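Local coordinates for cupin 2, conserved barrel domain protein (Shewanella frigidimarina NCIMB 400, PDB 3D82) that binds a nickel ion in its small cupin beta-barrel, its biological role being otherwise undefined, at residues T50-V56 against E76-K82. Residues are numbered along the deposited sequence; the frame is centred on the assembly and turned at random.
Sequences TDEVFIV and EMYVIPK. With NI (nickel (II) ion), chain L.
Two neighbouring antiparallel strands of the cupin barrel, 52-56 and 76-80, pair at one side of the larger sheet, where 52-56 is also bonded to strand 93-101. Their axes approach to 4.7 Å at 163°, with extended backbones throughout. Glu52-Ile80 and Phe54-Tyr78 are hydrogen-bonded pairs: Glu52 N to Ile80 O 3.0 Å, Ile80 N to Glu52 O 2.7 Å, and both Phe54 N to Tyr78 O and Tyr78 N to Phe54 O 3.0 Å. Val53-Val79 and Ile55-Met77 alternate with them as non-hydrogen-bonded pairs. Beyond the strands, Asp51 (chi1 m) accepts Lys82 N on OD1 at 3.0 Å, while a water links Thr50 O (2.8 Å) and Ile80 O (3.0 Å).

Glu52, Phe54 and Ile80 face the barrel interior, where Phe54 CE1 lies 3.7 Å from Ile80 CG1 and both side chains meet strand 60-65. On the opposite face, Val53 CG1 touches CE of selenomethionine Met77 (3.6 Å) and Val53 CG2 meets Val79 CG2 (4.0 Å). That face packs on the second subunit, whose Asn29 binds Asp51 OD2; a strand of that subunit pairs with Glu76 and Met77, continuing the sheet.

Glu52, with chi1 and chi2 both t, reaches inward to bind nickel through OE1 at 2.4 Å, joining His45, His47 and His86 in the three-histidine, one-glutamate site characteristic of cupins. Pairing with Ile80 thus probably helps hold this carboxylate among polar neighbours, Glu100 included, beside apolar Phe54 and Ile80.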
loop_
_atom_site.group_PDB
_atom_site.type_symbol
_atom_site.label_atom_id
_atom_site.label_comp_id
_atom_site.label_asym_id
_atom_site.label_seq_id
_atom_site.Cartn_x
_atom_site.Cartn_y
_atom_site.Cartn_z
ATOM N N THR D 50 -3.334 3.963 17.233
ATOM C CA THR D 50 -3.223 4.079 15.774
ATOM C C THR D 50 -4.125 3.134 14.997
ATOM O O THR D 50 -4.359 1.981 15.415
ATOM C CB THR D 50 -1.731 3.853 15.287
ATOM O OG1 THR D 50 -1.651 4.070 13.871
ATOM C CG2 THR D 50 -1.223 2.432 15.604
ATOM N N ASP D 51 -4.605 3.621 13.849
ATOM C CA ASP D 51 -5.255 2.756 12.870
ATOM C C ASP D 51 -4.124 1.847 12.308
ATOM O O ASP D 51 -2.950 2.188 12.390
ATOM C CB ASP D 51 -5.850 3.516 11.704
ATOM C CG ASP D 51 -6.935 4.489 12.110
ATOM O OD1 ASP D 51 -7.575 4.317 13.166
ATOM O OD2 ASP D 51 -7.125 5.441 11.338
ATOM N N GLU D 52 -4.505 0.716 11.743
ATOM C CA GLU D 52 -3.566 -0.243 11.163
ATOM C C GLU D 52 -4.149 -0.740 9.841
ATOM O O GLU D 52 -5.307 -1.163 9.798
ATOM C CB GLU D 52 -3.355 -1.417 12.123
ATOM C CG GLU D 52 -2.332 -2.444 11.657
ATOM C CD GLU D 52 -2.186 -3.576 12.648
ATOM O OE1 GLU D 52 -3.187 -4.267 12.884
ATOM O OE2 GLU D 52 -1.081 -3.805 13.192
ATOM N N VAL D 53 -3.342 -0.698 8.785
ATOM C CA VAL D 53 -3.751 -1.131 7.460
ATOM C C VAL D 53 -3.209 -2.517 7.132
ATOM O O VAL D 53 -2.056 -2.797 7.394
ATOM C CB VAL D 53 -3.321 -0.099 6.379
ATOM C CG1 VAL D 53 -3.538 -0.651 4.932
ATOM C CG2 VAL D 53 -4.106 1.217 6.581
ATOM N N PHE D 54 -4.079 -3.371 6.589
ATOM C CA PHE D 54 -3.724 -4.675 6.048
ATOM C C PHE D 54 -4.018 -4.651 4.551
ATOM O O PHE D 54 -5.112 -4.251 4.140
ATOM C CB PHE D 54 -4.573 -5.794 6.646
ATOM C CG PHE D 54 -4.187 -6.171 8.026
ATOM C CD1 PHE D 54 -4.612 -5.402 9.100
ATOM C CD2 PHE D 54 -3.430 -7.324 8.268
ATOM C CE1 PHE D 54 -4.265 -5.751 10.388
ATOM C CE2 PHE D 54 -3.072 -7.673 9.560
ATOM C CZ PHE D 54 -3.489 -6.894 10.624
ATOM N N ILE D 55 -3.042 -5.067 3.756
ATOM C CA ILE D 55 -3.205 -5.228 2.316
ATOM C C ILE D 55 -2.789 -6.671 2.053
ATOM O O ILE D 55 -1.687 -7.076 2.443
ATOM C CB ILE D 55 -2.325 -4.267 1.509
ATOM C CG1 ILE D 55 -2.611 -2.800 1.891
ATOM C CG2 ILE D 55 -2.535 -4.468 -0.004
ATOM C CD1 ILE D 55 -1.734 -1.763 1.168
ATOM N N VAL D 56 -3.683 -7.451 1.449
ATOM C CA VAL D 56 -3.366 -8.830 1.070
ATOM C C VAL D 56 -2.764 -8.804 -0.340
ATOM O O VAL D 56 -3.349 -8.224 -1.261
ATOM C CB VAL D 56 -4.583 -9.739 1.158
ATOM C CG1 VAL D 56 -4.221 -11.185 0.704
ATOM C CG2 VAL D 56 -5.123 -9.708 2.593
ATOM N N GLU D 76 -6.982 -6.600 -2.030
ATOM C CA GLU D 76 -7.939 -5.974 -1.119
ATOM C C GLU D 76 -7.242 -5.498 0.146
ATOM O O GLU D 76 -6.219 -6.064 0.551
ATOM C CB GLU D 76 -9.099 -6.906 -0.761
ATOM C CG GLU D 76 -9.816 -7.447 -1.982
ATOM C CD GLU D 76 -11.044 -8.275 -1.674
ATOM O OE1 GLU D 76 -11.055 -8.974 -0.632
ATOM O OE2 GLU D 76 -11.977 -8.259 -2.515
HETATM N N MSE D 77 -7.811 -4.459 0.750
HETATM C CA MSE D 77 -7.304 -3.870 1.985
HETATM C C MSE D 77 -8.422 -3.520 2.960
HETATM O O MSE D 77 -9.614 -3.363 2.577
HETATM C CB MSE D 77 -6.464 -2.599 1.718
HETATM C CG MSE D 77 -7.210 -1.421 1.125
HETATM SE SE MSE D 77 -6.184 0.229 1.040
HETATM C CE MSE D 77 -6.215 0.723 2.951
ATOM N N TYR D 78 -7.998 -3.321 4.201
ATOM C CA TYR D 78 -8.887 -2.945 5.302
ATOM C C TYR D 78 -8.109 -2.112 6.313
ATOM O O TYR D 78 -6.959 -2.423 6.589
ATOM C CB TYR D 78 -9.452 -4.207 5.978
ATOM C CG TYR D 78 -10.596 -3.924 6.906
ATOM C CD1 TYR D 78 -11.907 -3.836 6.421
ATOM C CD2 TYR D 78 -10.381 -3.692 8.265
ATOM C CE1 TYR D 78 -12.988 -3.554 7.290
ATOM C CE2 TYR D 78 -11.451 -3.400 9.147
ATOM C CZ TYR D 78 -12.749 -3.333 8.664
ATOM O OH TYR D 78 -13.784 -3.057 9.542
ATOM N N VAL D 79 -8.759 -1.091 6.880
ATOM C CA VAL D 79 -8.173 -0.247 7.920
ATOM C C VAL D 79 -8.775 -0.665 9.262
ATOM O O VAL D 79 -9.975 -0.568 9.436
ATOM C CB VAL D 79 -8.486 1.258 7.688
ATOM C CG1 VAL D 79 -7.823 2.097 8.764
ATOM C CG2 VAL D 79 -8.044 1.700 6.286
ATOM N N ILE D 80 -7.951 -1.144 10.200
ATOM C CA ILE D 80 -8.434 -1.517 11.537
ATOM C C ILE D 80 -8.466 -0.209 12.335
ATOM O O ILE D 80 -7.405 0.353 12.573
ATOM C CB ILE D 80 -7.501 -2.511 12.279
ATOM C CG1 ILE D 80 -7.209 -3.790 11.468
ATOM C CG2 ILE D 80 -8.126 -2.863 13.659
ATOM C CD1 ILE D 80 -8.349 -4.702 11.291
ATOM N N PRO D 81 -9.662 0.311 12.717
ATOM C CA PRO D 81 -9.616 1.571 13.492
ATOM C C PRO D 81 -8.937 1.382 14.859
ATOM O O PRO D 81 -8.968 0.265 15.421
ATOM C CB PRO D 81 -11.085 1.955 13.639
ATOM C CG PRO D 81 -11.808 1.153 12.603
ATOM C CD PRO D 81 -11.056 -0.129 12.532
ATOM N N LYS D 82 -8.279 2.427 15.357
ATOM C CA LYS D 82 -7.567 2.345 16.645
ATOM C C LYS D 82 -8.484 1.880 17.776
ATOM O O LYS D 82 -9.672 2.206 17.791
ATOM C CB LYS D 82 -6.899 3.669 17.044
ATOM C CG LYS D 82 -7.804 4.845 17.270
ATOM C CD LYS D 82 -6.975 6.046 17.706
ATOM C CE LYS D 82 -7.863 7.227 18.062
ATOM N NZ LYS D 82 -7.092 8.309 18.724
HETATM NI NI NI L . -2.897 -5.741 14.787
HETATM O O HOH W 1 -5.713 -0.381 14.930
#